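Local coordinates for protein glucuronoarabinoxylan endo-1,4-beta-xylanase (Clostridium papyrosolvens, PDB 4FMV) that hydrolyses internal beta-1,4 linkages of xylan, through the (beta/alpha)8-barrel module of a larger, probably secreted, glycoside hydrolase of family 30, at residues K13-C26 against M254-T268. Sequence-based numbering, arbitrary orientation. Where two conformers were deposited one is given.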
loop_
_atom_site.group_PDB
_atom_site.type_symbol
_atom_site.label_atom_id
_atom_site.label_comp_id
_atom_site.label_asym_id
_atom_site.label_seq_id
_atom_site.Cartn_x
_atom_site.Cartn_y
_atom_site.Cartn_z
ATOM N N LYS A 13 7.267 -4.313 16.267
ATOM C CA LYS A 13 6.097 -3.502 16.000
ATOM C C LYS A 13 5.435 -4.308 14.903
ATOM O O LYS A 13 5.535 -5.539 14.952
ATOM C CB LYS A 13 6.463 -2.086 15.588
ATOM C CG LYS A 13 7.179 -1.348 16.694
ATOM C CD LYS A 13 6.439 -1.534 17.995
ATOM C CE LYS A 13 6.914 -0.558 19.047
ATOM N NZ LYS A 13 5.986 -0.550 20.224
ATOM N N GLN A 14 4.561 -3.694 14.105
ATOM C CA GLN A 14 3.812 -4.425 13.079
ATOM C C GLN A 14 4.667 -5.212 12.064
ATOM O O GLN A 14 5.814 -4.872 11.774
ATOM C CB GLN A 14 2.918 -3.461 12.293
ATOM C CG GLN A 14 3.619 -2.722 11.144
ATOM C CD GLN A 14 4.215 -1.362 11.554
ATOM O OE1 GLN A 14 4.651 -1.168 12.685
ATOM N NE2 GLN A 14 4.239 -0.429 10.618
ATOM N N GLU A 15 4.095 -6.295 11.553
ATOM C CA GLU A 15 4.724 -7.084 10.506
ATOM C C GLU A 15 4.542 -6.392 9.159
ATOM O O GLU A 15 3.492 -5.808 8.886
ATOM C CB GLU A 15 4.090 -8.470 10.449
ATOM C CG GLU A 15 4.700 -9.378 9.385
ATOM C CD GLU A 15 4.105 -10.775 9.424
ATOM O OE1 GLU A 15 3.225 -11.022 10.277
ATOM O OE2 GLU A 15 4.513 -11.624 8.609
ATOM N N ILE A 16 5.571 -6.432 8.325
ATOM C CA ILE A 16 5.487 -5.776 7.025
ATOM C C ILE A 16 4.940 -6.730 5.974
ATOM O O ILE A 16 5.498 -7.803 5.749
ATOM C CB ILE A 16 6.853 -5.231 6.582
ATOM C CG1 ILE A 16 7.400 -4.260 7.641
ATOM C CG2 ILE A 16 6.726 -4.527 5.238
ATOM C CD1 ILE A 16 6.460 -3.093 7.903
ATOM N N ARG A 17 3.814 -6.360 5.369
ATOM C CA ARG A 17 3.264 -7.134 4.270
ATOM C C ARG A 17 3.970 -6.788 2.948
ATOM O O ARG A 17 4.232 -7.669 2.124
ATOM C CB ARG A 17 1.750 -6.936 4.157
ATOM C CG ARG A 17 1.069 -7.734 3.025
ATOM C CD ARG A 17 1.328 -9.228 3.168
ATOM N NE ARG A 17 1.166 -9.616 4.557
ATOM C CZ ARG A 17 1.665 -10.720 5.092
ATOM N NH1 ARG A 17 2.355 -11.575 4.347
ATOM N NH2 ARG A 17 1.470 -10.967 6.376
ATOM N N GLY A 18 4.274 -5.505 2.747
ATOM C CA GLY A 18 4.982 -5.101 1.545
ATOM C C GLY A 18 4.657 -3.703 1.070
ATOM O O GLY A 18 4.058 -2.907 1.806
ATOM N N PHE A 19 5.068 -3.403 -0.163
ATOM C CA PHE A 19 4.955 -2.062 -0.737
ATOM C C PHE A 19 4.778 -2.253 -2.221
ATOM O O PHE A 19 5.288 -3.212 -2.773
ATOM C CB PHE A 19 6.246 -1.251 -0.525
ATOM C CG PHE A 19 6.606 -1.045 0.922
ATOM C CD1 PHE A 19 7.348 -1.996 1.596
ATOM C CD2 PHE A 19 6.199 0.104 1.598
ATOM C CE1 PHE A 19 7.679 -1.823 2.930
ATOM C CE2 PHE A 19 6.506 0.286 2.928
ATOM C CZ PHE A 19 7.251 -0.677 3.601
ATOM N N GLY A 20 4.088 -1.345 -2.892
ATOM C CA GLY A 20 3.784 -1.586 -4.295
ATOM C C GLY A 20 3.017 -0.443 -4.922
ATOM O O GLY A 20 3.065 0.688 -4.438
ATOM N N ALA A 21 2.308 -0.756 -6.006
ATOM C CA ALA A 21 1.604 0.241 -6.798
ATOM C C ALA A 21 0.419 -0.428 -7.487
ATOM O O ALA A 21 0.123 -1.602 -7.235
ATOM C CB ALA A 21 2.567 0.847 -7.836
ATOM N N SER A 22 -0.241 0.287 -8.388
ATOM C CA SER A 22 -1.404 -0.279 -9.051
ATOM C C SER A 22 -1.260 -0.304 -10.575
ATOM O O SER A 22 -0.738 0.629 -11.171
ATOM C CB SER A 22 -2.666 0.497 -8.656
ATOM O OG SER A 22 -3.810 -0.026 -9.313
ATOM N N SER A 23 -1.724 -1.384 -11.188
ATOM C CA SER A 23 -1.805 -1.489 -12.652
ATOM C C SER A 23 -3.164 -1.026 -13.215
ATOM O O SER A 23 -3.447 -1.224 -14.400
ATOM C CB SER A 23 -1.466 -2.912 -13.126
ATOM O OG SER A 23 -2.233 -3.893 -12.442
ATOM N N ALA A 24 -4.028 -0.471 -12.359
ATOM C CA ALA A 24 -5.363 -0.019 -12.793
ATOM C C ALA A 24 -5.293 0.909 -13.991
ATOM O O ALA A 24 -4.507 1.846 -14.000
ATOM C CB ALA A 24 -6.084 0.711 -11.634
ATOM N N TRP A 25 -6.108 0.636 -15.006
ATOM C CA TRP A 25 -6.176 1.450 -16.226
ATOM C C TRP A 25 -4.835 1.595 -16.960
ATOM O O TRP A 25 -4.659 2.507 -17.763
ATOM C CB TRP A 25 -6.744 2.837 -15.915
ATOM C CG TRP A 25 -8.233 2.849 -15.678
ATOM C CD1 TRP A 25 -9.218 2.482 -16.572
ATOM C CD2 TRP A 25 -8.913 3.256 -14.479
ATOM N NE1 TRP A 25 -10.455 2.632 -15.987
ATOM C CE2 TRP A 25 -10.299 3.119 -14.715
ATOM C CE3 TRP A 25 -8.483 3.739 -13.226
ATOM C CZ2 TRP A 25 -11.267 3.442 -13.738
ATOM C CZ3 TRP A 25 -9.449 4.058 -12.265
ATOM C CH2 TRP A 25 -10.820 3.898 -12.527
ATOM N N CYS A 26 -3.905 0.679 -16.711
ATOM C CA CYS A 26 -2.608 0.671 -17.413
ATOM C C CYS A 26 -2.584 -0.269 -18.614
ATOM O O CYS A 26 -1.519 -0.508 -19.213
ATOM C CB CYS A 26 -1.466 0.353 -16.442
ATOM S SG CYS A 26 -1.360 1.610 -15.155
ATOM N N MET A 254 4.037 4.083 8.445
ATOM C CA MET A 254 4.733 3.026 9.170
ATOM C C MET A 254 4.781 3.294 10.669
ATOM O O MET A 254 4.534 2.397 11.469
ATOM C CB MET A 254 6.173 2.871 8.644
ATOM C CG MET A 254 6.268 2.299 7.226
ATOM S SD MET A 254 5.736 0.576 7.114
ATOM C CE MET A 254 4.227 0.652 6.164
ATOM N N VAL A 255 5.113 4.532 11.036
ATOM C CA VAL A 255 5.422 4.882 12.423
ATOM C C VAL A 255 4.173 5.284 13.232
ATOM O O VAL A 255 3.856 4.677 14.259
ATOM C CB VAL A 255 6.573 5.933 12.510
ATOM C CG1 VAL A 255 6.717 6.491 13.951
ATOM C CG2 VAL A 255 7.899 5.317 12.025
ATOM N N THR A 256 3.494 6.340 12.805
ATOM C CA THR A 256 2.204 6.689 13.399
ATOM C C THR A 256 1.069 5.711 13.037
ATOM O O THR A 256 0.269 5.332 13.895
ATOM C CB THR A 256 1.809 8.120 13.032
ATOM O OG1 THR A 256 2.833 8.986 13.517
ATOM C CG2 THR A 256 0.495 8.522 13.721
ATOM N N GLY A 257 1.005 5.291 11.776
ATOM C CA GLY A 257 -0.082 4.435 11.340
ATOM C C GLY A 257 0.071 2.971 11.723
ATOM O O GLY A 257 -0.924 2.239 11.809
ATOM N N ASN A 258 1.306 2.540 11.973
ATOM C CA ASN A 258 1.598 1.117 12.221
ATOM C C ASN A 258 1.055 0.211 11.113
ATOM O O ASN A 258 0.704 -0.950 11.328
ATOM C CB ASN A 258 1.106 0.653 13.596
ATOM C CG ASN A 258 1.954 1.203 14.727
ATOM O OD1 ASN A 258 2.999 0.647 15.068
ATOM N ND2 ASN A 258 1.516 2.310 15.305
ATOM N N MET A 259 1.034 0.738 9.905
ATOM C CA MET A 259 0.422 0.007 8.809
ATOM C C MET A 259 1.305 -1.109 8.307
ATOM O O MET A 259 2.538 -1.045 8.429
ATOM C CB MET A 259 0.028 0.974 7.703
ATOM C CG MET A 259 -0.989 1.972 8.259
ATOM S SD MET A 259 -1.863 2.839 6.991
ATOM C CE MET A 259 -3.171 3.572 7.989
ATOM N N ASN A 260 0.665 -2.158 7.785
ATOM C CA ASN A 260 1.391 -3.310 7.270
ATOM C C ASN A 260 1.894 -3.106 5.845
ATOM O O ASN A 260 2.813 -3.785 5.403
ATOM C CB ASN A 260 0.513 -4.567 7.371
ATOM C CG ASN A 260 -0.007 -4.802 8.785
ATOM O OD1 ASN A 260 -1.154 -4.507 9.084
ATOM N ND2 ASN A 260 0.848 -5.313 9.665
ATOM N N ALA A 261 1.285 -2.171 5.115
ATOM C CA ALA A 261 1.637 -1.962 3.713
ATOM C C ALA A 261 1.339 -0.528 3.266
ATOM O O ALA A 261 0.450 0.120 3.815
ATOM C CB ALA A 261 0.863 -2.942 2.836
ATOM N N TYR A 262 2.074 -0.045 2.266
ATOM C CA TYR A 262 1.788 1.252 1.650
ATOM C C TYR A 262 1.825 1.035 0.139
ATOM O O TYR A 262 2.867 0.669 -0.423
ATOM C CB TYR A 262 2.805 2.315 2.093
ATOM C CG TYR A 262 2.539 3.731 1.560
ATOM C CD1 TYR A 262 2.821 4.066 0.237
ATOM C CD2 TYR A 262 2.040 4.724 2.392
ATOM C CE1 TYR A 262 2.617 5.346 -0.243
ATOM C CE2 TYR A 262 1.808 6.020 1.912
ATOM C CZ TYR A 262 2.093 6.313 0.588
ATOM O OH TYR A 262 1.877 7.593 0.107
ATOM N N ILE A 263 0.690 1.241 -0.526
ATOM C CA ILE A 263 0.590 0.951 -1.954
ATOM C C ILE A 263 0.269 2.217 -2.737
ATOM O O ILE A 263 -0.751 2.856 -2.508
ATOM C CB ILE A 263 -0.491 -0.123 -2.256
ATOM C CG1 ILE A 263 -0.147 -1.459 -1.592
ATOM C CG2 ILE A 263 -0.680 -0.315 -3.769
ATOM C CD1 ILE A 263 -1.008 -1.794 -0.366
ATOM N N TYR A 264 1.161 2.570 -3.655
ATOM C CA TYR A 264 1.003 3.727 -4.521
ATOM C C TYR A 264 -0.170 3.517 -5.498
ATOM O O TYR A 264 -0.634 2.407 -5.725
ATOM C CB TYR A 264 2.328 4.004 -5.290
ATOM C CG TYR A 264 2.453 5.394 -5.897
ATOM C CD1 TYR A 264 2.997 6.447 -5.166
ATOM C CD2 TYR A 264 2.041 5.651 -7.212
ATOM C CE1 TYR A 264 3.119 7.718 -5.717
ATOM C CE2 TYR A 264 2.145 6.935 -7.771
ATOM C CZ TYR A 264 2.691 7.955 -7.015
ATOM O OH TYR A 264 2.786 9.225 -7.536
ATOM N N TRP A 265 -0.627 4.610 -6.077
ATOM C CA TRP A 265 -1.618 4.606 -7.142
ATOM C C TRP A 265 -0.960 4.108 -8.461
ATOM O O TRP A 265 0.007 3.333 -8.423
ATOM C CB TRP A 265 -2.280 5.990 -7.241
ATOM C CG TRP A 265 -3.352 6.170 -8.277
ATOM C CD1 TRP A 265 -3.586 7.306 -9.004
ATOM C CD2 TRP A 265 -4.343 5.214 -8.706
ATOM N NE1 TRP A 265 -4.648 7.114 -9.859
ATOM C CE2 TRP A 265 -5.128 5.840 -9.698
ATOM C CE3 TRP A 265 -4.636 3.895 -8.355
ATOM C CZ2 TRP A 265 -6.183 5.189 -10.342
ATOM C CZ3 TRP A 265 -5.691 3.249 -8.996
ATOM C CH2 TRP A 265 -6.448 3.898 -9.978
ATOM N N TRP A 266 -1.609 4.356 -9.592
ATOM C CA TRP A 266 -1.279 3.697 -10.847
ATOM C C TRP A 266 0.112 3.946 -11.444
ATOM O O TRP A 266 0.781 4.956 -11.163
ATOM C CB TRP A 266 -2.385 3.965 -11.889
ATOM C CG TRP A 266 -2.643 5.414 -12.207
ATOM C CD1 TRP A 266 -1.885 6.506 -11.838
ATOM C CD2 TRP A 266 -3.756 5.934 -12.951
ATOM N NE1 TRP A 266 -2.459 7.667 -12.321
ATOM C CE2 TRP A 266 -3.608 7.343 -13.002
ATOM C CE3 TRP A 266 -4.859 5.345 -13.577
ATOM C CZ2 TRP A 266 -4.518 8.162 -13.663
ATOM C CZ3 TRP A 266 -5.773 6.162 -14.231
ATOM C CH2 TRP A 266 -5.592 7.557 -14.273
ATOM N N ILE A 267 0.552 2.996 -12.274
ATOM C CA ILE A 267 1.941 2.964 -12.698
ATOM C C ILE A 267 2.266 3.817 -13.920
ATOM O O ILE A 267 3.049 4.766 -13.795
ATOM C CB ILE A 267 2.488 1.532 -12.902
ATOM C CG1 ILE A 267 2.543 0.783 -11.562
ATOM C CG2 ILE A 267 3.872 1.600 -13.516
ATOM C CD1 ILE A 267 2.502 -0.754 -11.711
ATOM N N THR A 268 1.711 3.545 -15.098
ATOM C CA THR A 268 2.307 4.317 -16.182
ATOM C C THR A 268 1.401 5.488 -16.518
ATOM O O THR A 268 0.750 5.522 -17.558
ATOM C CB THR A 268 2.350 3.376 -17.415
ATOM O OG1 THR A 268 1.082 2.703 -17.538
ATOM C CG2 THR A 268 3.423 2.284 -17.214
HETATM O O HOH W 1 1.282 -6.721 12.294
HETATM O O HOH W 2 0.879 0.740 -19.567
#
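Gln14 places CG between its backbone N and carbonyl carbon (chi1 84°) and bends again at chi2 (-92°), which lays its amide against the chain where helix 240-255 gives way to strand 261-266. Both N-H groups of NE2 are used: one reaches Met259 O at 2.8 Å, the other Met254 O at 3.0 Å on a lone pair in the carbonyl plane. An amide suits this place, since OE1 can meanwhile accept from Arg300. Asn260 answers in the other direction, ND2 giving a nearly straight bond (175°) to Glu15 O. Next to the Gln14 amide, flexible Met254 bends so that its SD meets Ile16 CD1 and makes an oblique Met-aromatic contact with Phe19. Strands 18-22 and 261-264 run parallel here, the first and eighth strands closing the (beta/alpha)8 barrel; Gly18 holds a backbone shape that a side chain would obstruct. Tyr264 N bonds to Gly20 O at 2.8 Å; a beta bulge then shifts the register by one, and Ser22 N donates to Trp265 O, from above the carbonyl plane. Beyond it the small methyl of Ala24 fits against Trp265, CB 3.6 Å from CH2, while Trp25 CZ3 meets the Trp265 ring at its edge and Trp25 CE3 lies 3.8 Å from Trp266 CZ3.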